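Local coordinates for protein probable 2-phosphosulfolactate phosphatase (Clostridium acetobutylicum, PDB 1VR0) that probably hydrolyses (2R)-O-phospho-3-sulfolactate to (2R)-3-sulfolactate and phosphate, using magnesium as cofactor, at residues S134-I145 against C170-R181; T159-I169 against G206-Y214. One frame throughout, in Å; residues are numbered along the deposited sequence.

Helix 165-181 runs through both contacts: its C-terminal two-thirds pack on helix 138-148 in contact 1, while its N-terminal turn and the loop before it meet residues 206-214 in contact 2. Both are largely buried, but their chemistry differs. Contact 1 is a helix-helix interface on the mixed sheet, apolar at its centre and edged by a salt-bridge network, and no other chain touches it. Contact 2 splits into an apolar patch beside the second subunit and a polar part with waters, the magnesium ion and bound sulfolactate. One long helix thus belongs to the sheet layer at one end and to the active site at the other.

Contact 1 of 2, residues S134-I145 against C170-R181; sequences SVLNGEAVAEKI and CSGYIINCVMDR
A142 is a knob in a hole made by I174, C177, V178 and R181, where helix 138-148 packs on helix 165-181. Both helices cover the same face of the mixed sheet, and the first is the connection of a beta-alpha-beta crossover between strands 129-133 and 152-156. The local axes cross at -53° and come within 8.2 Å.

Packing is tight at the small residues. A142 CB lies 3.5 Å from C177 CB and also touches V178 CG2, and one turn earlier the bare backbone of G138 puts its CA 3.9 Å from I174 CG1. Toward the sheet, I145 meets V178 at about a right angle, CD1 to CG2, and V141 CG1 rests on I174 CG2; strands 13-18 and 33-37 lie beneath I145, I174 and V178. At the loop end, C170 swings SG opposite its own backbone N (chi1 -176°), 3.5 Å from V135 N. V135 O sits at the edge of the Y173 ring, near its plane.

The outer side is polar and looser, with E143 exposed and R181 partly so. There R181 reaches back over the other helix to form salt bridges with two glutamates. E143, extended beyond CG, brings OE1 within 3.0 Å of R181 NH1. E139 folds at chi2 (-81°) instead, directing OE1 to R181 NH2, though the very short modelled separation is doubtful, and OE2 to C177 SG at 3.5 Å. Neither carboxylate is coplanar with the guanidinium; both are turned well out of its plane. One face of that group lies against the backbone E139 O and E143 N, while at its edge R181 NE makes a weak hydrogen bond of 3.3 Å to C177 O.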
loop_
_atom_site.group_PDB
_atom_site.type_symbol
_atom_site.label_atom_id
_atom_site.label_comp_id
_atom_site.label_asym_id
_atom_site.label_seq_id
_atom_site.Cartn_x
_atom_site.Cartn_y
_atom_site.Cartn_z
ATOM N N SER A 134 15.300 1.459 11.012
ATOM C CA SER A 134 15.745 2.554 10.154
ATOM C C SER A 134 16.797 1.963 9.260
ATOM O O SER A 134 17.232 0.811 9.473
ATOM C CB SER A 134 16.347 3.671 11.012
ATOM O OG SER A 134 17.504 3.230 11.747
ATOM N N VAL A 135 17.270 2.747 8.304
ATOM C CA VAL A 135 18.424 2.304 7.499
ATOM C C VAL A 135 19.640 2.067 8.380
ATOM O O VAL A 135 20.413 1.128 8.166
ATOM C CB VAL A 135 18.773 3.320 6.362
ATOM C CG1 VAL A 135 19.907 2.808 5.478
ATOM C CG2 VAL A 135 17.578 3.552 5.505
ATOM N N LEU A 136 19.800 2.931 9.370
ATOM C CA LEU A 136 20.987 2.921 10.229
ATOM C C LEU A 136 21.155 1.616 10.985
ATOM O O LEU A 136 22.274 1.193 11.196
ATOM C CB LEU A 136 20.897 4.051 11.251
ATOM C CG LEU A 136 20.764 5.465 10.716
ATOM C CD1 LEU A 136 20.212 6.370 11.813
ATOM C CD2 LEU A 136 22.107 5.928 10.198
ATOM N N ASN A 137 20.050 1.001 11.419
ATOM C CA ASN A 137 20.120 -0.270 12.150
ATOM C C ASN A 137 19.421 -1.443 11.458
ATOM O O ASN A 137 19.064 -2.430 12.102
ATOM C CB ASN A 137 19.623 -0.097 13.593
ATOM C CG ASN A 137 18.130 0.103 13.692
ATOM O OD1 ASN A 137 17.472 0.385 12.705
ATOM N ND2 ASN A 137 17.592 -0.052 14.889
ATOM N N GLY A 138 19.283 -1.347 10.142
ATOM C CA GLY A 138 18.587 -2.354 9.341
ATOM C C GLY A 138 19.092 -3.764 9.536
ATOM O O GLY A 138 18.314 -4.653 9.838
ATOM N N GLU A 139 20.397 -3.967 9.409
ATOM C CA GLU A 139 20.968 -5.291 9.608
ATOM C C GLU A 139 20.670 -5.826 11.014
ATOM O O GLU A 139 20.273 -6.990 11.186
ATOM C CB GLU A 139 22.487 -5.281 9.372
ATOM C CG GLU A 139 22.938 -5.018 7.933
ATOM C CD GLU A 139 22.881 -6.253 7.013
ATOM O OE1 GLU A 139 22.576 -7.365 7.469
ATOM O OE2 GLU A 139 23.161 -6.126 5.806
ATOM N N ALA A 140 20.873 -4.992 12.020
ATOM C CA ALA A 140 20.675 -5.431 13.387
ATOM C C ALA A 140 19.203 -5.771 13.634
ATOM O O ALA A 140 18.894 -6.692 14.376
ATOM C CB ALA A 140 21.167 -4.377 14.361
ATOM N N VAL A 141 18.293 -5.031 12.993
ATOM C CA VAL A 141 16.855 -5.319 13.107
ATOM C C VAL A 141 16.533 -6.695 12.517
ATOM O O VAL A 141 15.716 -7.438 13.048
ATOM C CB VAL A 141 16.010 -4.270 12.373
ATOM C CG1 VAL A 141 14.568 -4.685 12.346
ATOM C CG2 VAL A 141 16.169 -2.885 13.020
ATOM N N ALA A 142 17.163 -7.004 11.390
ATOM C CA ALA A 142 16.919 -8.257 10.731
ATOM C C ALA A 142 17.397 -9.377 11.641
ATOM O O ALA A 142 16.737 -10.391 11.795
ATOM C CB ALA A 142 17.620 -8.284 9.417
ATOM N N GLU A 143 18.524 -9.162 12.291
ATOM C CA GLU A 143 19.039 -10.150 13.211
ATOM C C GLU A 143 18.100 -10.371 14.390
ATOM O O GLU A 143 17.875 -11.506 14.769
ATOM C CB GLU A 143 20.403 -9.731 13.683
ATOM C CG GLU A 143 20.948 -10.699 14.677
ATOM C CD GLU A 143 22.430 -10.624 14.792
ATOM O OE1 GLU A 143 23.097 -10.598 13.729
ATOM O OE2 GLU A 143 22.924 -10.586 15.939
ATOM N N LYS A 144 17.519 -9.302 14.931
ATOM C CA LYS A 144 16.551 -9.413 16.028
ATOM C C LYS A 144 15.237 -10.096 15.609
ATOM O O LYS A 144 14.664 -10.910 16.337
ATOM C CB LYS A 144 16.279 -8.040 16.630
ATOM C CG LYS A 144 15.384 -8.029 17.864
ATOM C CD LYS A 144 15.977 -8.698 19.042
ATOM C CE LYS A 144 14.972 -8.723 20.196
ATOM N NZ LYS A 144 15.485 -9.530 21.375
ATOM N N ILE A 145 14.799 -9.796 14.408
ATOM C CA ILE A 145 13.642 -10.451 13.810
ATOM C C ILE A 145 13.783 -11.956 13.777
ATOM O O ILE A 145 12.868 -12.680 14.152
ATOM C CB ILE A 145 13.398 -9.906 12.397
ATOM C CG1 ILE A 145 12.768 -8.532 12.492
ATOM C CG2 ILE A 145 12.497 -10.824 11.606
ATOM C CD1 ILE A 145 12.773 -7.744 11.143
ATOM N N CYS A 170 13.047 1.419 2.739
ATOM C CA CYS A 170 13.722 1.045 3.963
ATOM C C CYS A 170 13.163 -0.280 4.454
ATOM O O CYS A 170 13.924 -1.122 4.874
ATOM C CB CYS A 170 13.529 2.120 5.016
ATOM S SG CYS A 170 14.459 1.757 6.528
ATOM N N SER A 171 11.840 -0.470 4.351
ATOM C CA SER A 171 11.238 -1.784 4.632
ATOM C C SER A 171 11.858 -2.872 3.789
ATOM O O SER A 171 12.179 -3.937 4.272
ATOM C CB SER A 171 9.762 -1.803 4.339
ATOM O OG SER A 171 9.068 -0.797 5.050
ATOM N N GLY A 172 12.007 -2.591 2.507
ATOM C CA GLY A 172 12.615 -3.508 1.561
ATOM C C GLY A 172 14.026 -3.890 1.917
ATOM O O GLY A 172 14.395 -5.045 1.792
ATOM N N TYR A 173 14.813 -2.913 2.343
ATOM C CA TYR A 173 16.175 -3.170 2.754
ATOM C C TYR A 173 16.210 -4.144 3.907
ATOM O O TYR A 173 17.034 -5.084 3.923
ATOM C CB TYR A 173 16.837 -1.856 3.162
ATOM C CG TYR A 173 18.125 -1.989 3.896
ATOM C CD1 TYR A 173 19.175 -2.741 3.380
ATOM C CD2 TYR A 173 18.327 -1.306 5.096
ATOM C CE1 TYR A 173 20.383 -2.810 4.053
ATOM C CE2 TYR A 173 19.522 -1.376 5.763
ATOM C CZ TYR A 173 20.544 -2.128 5.250
ATOM O OH TYR A 173 21.742 -2.193 5.957
ATOM N N ILE A 174 15.321 -3.919 4.870
ATOM C CA ILE A 174 15.293 -4.726 6.074
ATOM C C ILE A 174 14.831 -6.152 5.747
ATOM O O ILE A 174 15.403 -7.119 6.237
ATOM C CB ILE A 174 14.441 -4.036 7.136
ATOM C CG1 ILE A 174 15.177 -2.761 7.590
ATOM C CG2 ILE A 174 14.169 -4.951 8.315
ATOM C CD1 ILE A 174 14.510 -1.950 8.645
ATOM N N ILE A 175 13.807 -6.263 4.909
ATOM C CA ILE A 175 13.307 -7.550 4.469
ATOM C C ILE A 175 14.446 -8.295 3.765
ATOM O O ILE A 175 14.686 -9.462 4.010
ATOM C CB ILE A 175 12.100 -7.357 3.545
ATOM C CG1 ILE A 175 10.916 -6.866 4.376
ATOM C CG2 ILE A 175 11.752 -8.636 2.797
ATOM C CD1 ILE A 175 9.797 -6.247 3.550
ATOM N N ASN A 176 15.190 -7.585 2.934
ATOM C CA ASN A 176 16.309 -8.174 2.249
ATOM C C ASN A 176 17.337 -8.733 3.194
ATOM O O ASN A 176 17.903 -9.765 2.933
ATOM C CB ASN A 176 16.982 -7.154 1.341
ATOM C CG ASN A 176 17.781 -7.817 0.252
ATOM O OD1 ASN A 176 18.986 -7.930 0.327
ATOM N ND2 ASN A 176 17.084 -8.324 -0.732
ATOM N N CYS A 177 17.596 -8.015 4.273
ATOM C CA CYS A 177 18.554 -8.430 5.295
ATOM C C CYS A 177 18.075 -9.655 6.055
ATOM O O CYS A 177 18.889 -10.486 6.501
ATOM C CB CYS A 177 18.779 -7.292 6.292
ATOM S SG CYS A 177 19.688 -5.827 5.671
ATOM N N VAL A 178 16.760 -9.756 6.234
ATOM C CA VAL A 178 16.175 -10.942 6.820
ATOM C C VAL A 178 16.399 -12.125 5.880
ATOM O O VAL A 178 16.755 -13.205 6.328
ATOM C CB VAL A 178 14.677 -10.772 7.122
ATOM C CG1 VAL A 178 14.031 -12.130 7.487
ATOM C CG2 VAL A 178 14.470 -9.781 8.249
HETATM N N MSE A 179 16.213 -11.892 4.585
HETATM C CA MSE A 179 16.404 -12.929 3.586
HETATM C C MSE A 179 17.848 -13.392 3.496
HETATM O O MSE A 179 18.100 -14.557 3.250
HETATM C CB MSE A 179 15.982 -12.445 2.231
HETATM C CG MSE A 179 14.516 -12.074 2.162
HETATM SE SE MSE A 179 13.970 -11.503 0.306
HETATM C CE MSE A 179 14.232 -13.631 -0.319
ATOM N N ASP A 180 18.786 -12.470 3.669
ATOM C CA ASP A 180 20.191 -12.834 3.739
ATOM C C ASP A 180 20.426 -13.827 4.885
ATOM O O ASP A 180 21.269 -14.687 4.782
ATOM C CB ASP A 180 21.088 -11.604 3.940
ATOM C CG ASP A 180 21.196 -10.703 2.695
ATOM O OD1 ASP A 180 20.753 -11.066 1.553
ATOM O OD2 ASP A 180 21.752 -9.592 2.887
ATOM N N ARG A 181 19.663 -13.697 5.965
ATOM C CA ARG A 181 19.786 -14.581 7.115
ATOM C C ARG A 181 18.881 -15.784 7.091
ATOM O O ARG A 181 19.109 -16.697 7.844
ATOM C CB ARG A 181 19.548 -13.827 8.415
ATOM C CG ARG A 181 20.625 -12.852 8.683
ATOM C CD ARG A 181 20.151 -11.725 9.502
ATOM N NE ARG A 181 20.864 -10.515 9.120
ATOM C CZ ARG A 181 21.926 -10.044 9.756
ATOM N NH1 ARG A 181 22.425 -10.654 10.836
ATOM N NH2 ARG A 181 22.490 -8.938 9.314
#

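Contact 2 of 2, residues T159-I169 against G206-Y214; sequences TYGEFSIDDFI and GFVKYAKHY. With MG (magnesium ion), chain D; 3SL ((2R)-3-sulfolactic acid), chain E.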
loop_
_atom_site.group_PDB
_atom_site.type_symbol
_atom_site.label_atom_id
_atom_site.label_comp_id
_atom_site.label_asym_id
_atom_site.label_seq_id
_atom_site.Cartn_x
_atom_site.Cartn_y
_atom_site.Cartn_z
ATOM N N THR A 159 3.881 9.364 5.449
ATOM C CA THR A 159 3.839 10.764 5.800
ATOM C C THR A 159 2.398 11.233 5.646
ATOM O O THR A 159 1.774 11.007 4.618
ATOM C CB THR A 159 4.885 11.597 4.978
ATOM O OG1 THR A 159 4.570 12.987 5.018
ATOM C CG2 THR A 159 4.919 11.205 3.538
ATOM N N TYR A 160 1.886 11.864 6.692
ATOM C CA TYR A 160 0.522 12.349 6.707
ATOM C C TYR A 160 -0.476 11.268 6.303
ATOM O O TYR A 160 -1.378 11.511 5.529
ATOM C CB TYR A 160 0.373 13.583 5.796
ATOM C CG TYR A 160 1.200 14.742 6.277
ATOM C CD1 TYR A 160 0.813 15.458 7.421
ATOM C CD2 TYR A 160 2.375 15.121 5.619
ATOM C CE1 TYR A 160 1.558 16.543 7.891
ATOM C CE2 TYR A 160 3.155 16.203 6.082
ATOM C CZ TYR A 160 2.742 16.915 7.226
ATOM O OH TYR A 160 3.492 17.994 7.730
ATOM N N GLY A 161 -0.302 10.073 6.831
ATOM C CA GLY A 161 -1.204 8.975 6.507
ATOM C C GLY A 161 -1.165 8.441 5.088
ATOM O O GLY A 161 -2.155 7.905 4.612
ATOM N N GLU A 162 -0.033 8.573 4.420
ATOM C CA GLU A 162 0.107 8.079 3.083
ATOM C C GLU A 162 1.380 7.277 2.880
ATOM O O GLU A 162 2.434 7.551 3.439
ATOM C CB GLU A 162 0.107 9.230 2.082
ATOM C CG GLU A 162 -0.885 10.330 2.448
ATOM C CD GLU A 162 -1.845 10.706 1.332
ATOM O OE1 GLU A 162 -1.396 11.017 0.184
ATOM O OE2 GLU A 162 -3.068 10.730 1.634
ATOM N N PHE A 163 1.241 6.286 2.030
ATOM C CA PHE A 163 2.347 5.551 1.502
ATOM C C PHE A 163 3.473 6.520 1.165
ATOM O O PHE A 163 3.261 7.485 0.416
ATOM C CB PHE A 163 1.818 4.827 0.237
ATOM C CG PHE A 163 2.781 3.903 -0.392
ATOM C CD1 PHE A 163 3.930 4.376 -0.994
ATOM C CD2 PHE A 163 2.512 2.563 -0.450
ATOM C CE1 PHE A 163 4.817 3.521 -1.624
ATOM C CE2 PHE A 163 3.389 1.690 -1.083
ATOM C CZ PHE A 163 4.546 2.185 -1.674
ATOM N N SER A 164 4.671 6.234 1.676
ATOM C CA SER A 164 5.851 7.052 1.422
ATOM C C SER A 164 7.007 6.174 0.974
ATOM O O SER A 164 7.355 5.178 1.620
ATOM C CB SER A 164 6.236 7.813 2.676
ATOM O OG SER A 164 6.919 9.003 2.341
ATOM N N ILE A 165 7.601 6.559 -0.150
ATOM C CA ILE A 165 8.714 5.813 -0.749
ATOM C C ILE A 165 9.914 5.604 0.175
ATOM O O ILE A 165 10.537 4.551 0.130
ATOM C CB ILE A 165 9.144 6.465 -2.079
ATOM C CG1 ILE A 165 8.234 5.942 -3.197
ATOM C CG2 ILE A 165 10.593 6.175 -2.389
ATOM C CD1 ILE A 165 8.356 6.639 -4.520
ATOM N N ASP A 166 10.240 6.588 1.009
ATOM C CA ASP A 166 11.372 6.430 1.966
ATOM C C ASP A 166 11.112 5.245 2.910
ATOM O O ASP A 166 11.948 4.336 3.042
ATOM C CB ASP A 166 11.651 7.726 2.775
ATOM C CG ASP A 166 10.393 8.344 3.387
ATOM O OD1 ASP A 166 9.258 7.993 3.008
ATOM O OD2 ASP A 166 10.528 9.211 4.255
ATOM N N ASP A 167 9.951 5.225 3.552
ATOM C CA ASP A 167 9.689 4.169 4.514
ATOM C C ASP A 167 9.584 2.816 3.793
ATOM O O ASP A 167 9.960 1.804 4.321
ATOM C CB ASP A 167 8.429 4.478 5.361
ATOM C CG ASP A 167 8.631 5.696 6.285
ATOM O OD1 ASP A 167 9.780 5.940 6.658
ATOM O OD2 ASP A 167 7.676 6.409 6.641
ATOM N N PHE A 168 9.089 2.822 2.570
ATOM C CA PHE A 168 8.847 1.609 1.821
ATOM C C PHE A 168 10.161 0.965 1.398
ATOM O O PHE A 168 10.336 -0.251 1.550
ATOM C CB PHE A 168 8.000 1.946 0.600
ATOM C CG PHE A 168 7.401 0.744 -0.128
ATOM C CD1 PHE A 168 6.375 0.009 0.441
ATOM C CD2 PHE A 168 7.809 0.414 -1.420
ATOM C CE1 PHE A 168 5.801 -1.076 -0.243
ATOM C CE2 PHE A 168 7.235 -0.655 -2.094
ATOM C CZ PHE A 168 6.221 -1.395 -1.504
ATOM N N ILE A 169 11.102 1.760 0.880
ATOM C CA ILE A 169 12.362 1.184 0.434
ATOM C C ILE A 169 13.165 0.696 1.630
ATOM O O ILE A 169 13.882 -0.305 1.557
ATOM C CB ILE A 169 13.180 2.154 -0.449
ATOM C CG1 ILE A 169 14.369 1.409 -1.093
ATOM C CG2 ILE A 169 13.649 3.372 0.311
ATOM C CD1 ILE A 169 14.991 2.143 -2.317
ATOM N N GLY A 206 19.220 7.229 -4.091
ATOM C CA GLY A 206 18.738 7.621 -5.408
ATOM C C GLY A 206 17.229 7.585 -5.522
ATOM O O GLY A 206 16.614 8.503 -6.021
ATOM N N PHE A 207 16.625 6.522 -5.028
ATOM C CA PHE A 207 15.228 6.291 -5.259
ATOM C C PHE A 207 14.357 7.094 -4.301
ATOM O O PHE A 207 13.236 7.459 -4.613
ATOM C CB PHE A 207 14.962 4.788 -5.151
ATOM C CG PHE A 207 13.638 4.397 -5.637
ATOM C CD1 PHE A 207 13.451 4.093 -6.964
ATOM C CD2 PHE A 207 12.549 4.381 -4.775
ATOM C CE1 PHE A 207 12.181 3.762 -7.430
ATOM C CE2 PHE A 207 11.266 4.043 -5.238
ATOM C CZ PHE A 207 11.092 3.725 -6.546
ATOM N N VAL A 208 14.876 7.387 -3.125
ATOM C CA VAL A 208 14.138 8.195 -2.179
ATOM C C VAL A 208 13.848 9.590 -2.758
ATOM O O VAL A 208 12.834 10.214 -2.438
ATOM C CB VAL A 208 14.907 8.333 -0.854
ATOM C CG1 VAL A 208 14.196 9.331 0.094
ATOM C CG2 VAL A 208 15.054 6.983 -0.178
ATOM N N LYS A 209 14.735 10.077 -3.624
ATOM C CA LYS A 209 14.515 11.388 -4.247
ATOM C C LYS A 209 13.192 11.497 -5.036
ATOM O O LYS A 209 12.756 12.591 -5.319
ATOM C CB LYS A 209 15.706 11.791 -5.095
ATOM C CG LYS A 209 16.911 11.986 -4.237
ATOM C CD LYS A 209 18.106 12.376 -5.031
ATOM C CE LYS A 209 19.349 12.352 -4.189
ATOM N NZ LYS A 209 20.506 12.563 -5.044
ATOM N N TYR A 210 12.545 10.366 -5.342
ATOM C CA TYR A 210 11.200 10.361 -5.941
ATOM C C TYR A 210 10.074 10.519 -4.919
ATOM O O TYR A 210 8.952 10.765 -5.304
ATOM C CB TYR A 210 10.971 9.073 -6.748
ATOM C CG TYR A 210 11.981 8.891 -7.860
ATOM C CD1 TYR A 210 12.148 9.873 -8.825
ATOM C CD2 TYR A 210 12.782 7.745 -7.950
ATOM C CE1 TYR A 210 13.092 9.752 -9.835
ATOM C CE2 TYR A 210 13.771 7.613 -8.984
ATOM C CZ TYR A 210 13.908 8.632 -9.902
ATOM O OH TYR A 210 14.819 8.571 -10.927
ATOM N N ALA A 211 10.362 10.372 -3.626
ATOM C CA ALA A 211 9.337 10.535 -2.598
ATOM C C ALA A 211 8.868 11.976 -2.508
ATOM O O ALA A 211 9.680 12.880 -2.532
ATOM C CB ALA A 211 9.857 10.084 -1.243
ATOM N N LYS A 212 7.564 12.180 -2.364
ATOM C CA LYS A 212 6.987 13.520 -2.191
ATOM C C LYS A 212 7.635 14.205 -0.982
ATOM O O LYS A 212 7.987 15.351 -1.047
ATOM C CB LYS A 212 5.464 13.403 -2.027
ATOM C CG LYS A 212 4.685 14.688 -2.130
ATOM N N HIS A 213 7.841 13.450 0.090
ATOM C CA HIS A 213 8.418 13.907 1.357
ATOM C C HIS A 213 9.841 14.409 1.200
ATOM O O HIS A 213 10.279 15.255 1.948
ATOM C CB HIS A 213 8.424 12.714 2.325
ATOM C CG HIS A 213 8.839 13.032 3.730
ATOM N ND1 HIS A 213 8.170 13.943 4.522
ATOM C CD2 HIS A 213 9.807 12.496 4.515
ATOM C CE1 HIS A 213 8.730 13.979 5.720
ATOM N NE2 HIS A 213 9.725 13.112 5.744
ATOM N N TYR A 214 10.585 13.864 0.248
ATOM C CA TYR A 214 11.913 14.372 -0.045
ATOM C C TYR A 214 11.906 15.853 -0.398
ATOM O O TYR A 214 12.822 16.573 -0.020
ATOM C CB TYR A 214 12.510 13.624 -1.223
ATOM C CG TYR A 214 13.920 14.027 -1.535
ATOM C CD1 TYR A 214 14.952 13.672 -0.703
ATOM C CD2 TYR A 214 14.214 14.766 -2.661
ATOM C CE1 TYR A 214 16.263 14.040 -0.985
ATOM C CE2 TYR A 214 15.523 15.140 -2.963
ATOM C CZ TYR A 214 16.540 14.779 -2.109
ATOM O OH TYR A 214 17.835 15.113 -2.406
HETATM MG MG MG D . 7.785 8.681 7.306
HETATM O O11 3SL E . 6.683 16.602 7.665
HETATM C C1 3SL E . 7.905 16.616 7.915
HETATM O O12 3SL E . 8.773 17.236 7.250
HETATM C C2 3SL E . 8.335 15.831 9.096
HETATM O O2 3SL E . 7.584 14.620 9.088
HETATM C C3 3SL E . 9.832 15.618 8.985
HETATM S S 3SL E . 10.388 14.539 10.120
HETATM O O3S 3SL E . 10.995 15.271 11.246
HETATM O O1S 3SL E . 9.413 13.451 10.474
HETATM O O2S 3SL E . 11.566 13.879 9.545
HETATM O O HOH W 1 5.990 15.495 4.163
HETATM O O HOH W 2 6.765 10.942 0.351
HETATM O O HOH W 3 10.282 8.605 6.845
HETATM O O HOH W 4 8.026 10.262 5.414
#
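The backbones approach most closely at I165 and A211, whose CA atoms are 5.1 Å apart, where the start of helix 165-181, reached through a type I' turn at T159-E162, meets the type I turn V208-A211. No direct hydrogen bond crosses between the segments.

I165 crosses F207 at about a right angle, its CG2 3.6 Å from F207 CD2, and packs its CB on A211 CB. I169 continues this patch, with CD1 on F207 CB and CG2 on V208 CG2. The second subunit closes in here: its Y196 meets the F207 ring edge-to-face, and its D189 accepts hydrogen bonds from I165 N and K212 N.

Beyond A211 water does the bridging. Water 2 donates to S164 OG and accepts from H213 N, and water 1 joins T159 OG1 to H213 ND1. S164 OG also donates to D166 OD1 (2.6 Å), helping to fix a carboxylate whose OD2 lies 3.4 Å from H213 CD2. Water 3 donates to that OD2 and to D167 OD1 while binding the magnesium, which D167 OD2 holds at 2.4 Å; D166 is thus a second-shell residue, positioning a metal-bound water. H213 NE2 is hydrogen-bonded to L40 O, and H213 CE1 comes within 3.5 Å of sulfolactate C1. With water 4, D38 and G158 also on the metal, this is the ComB active site, magnesium beside bound product.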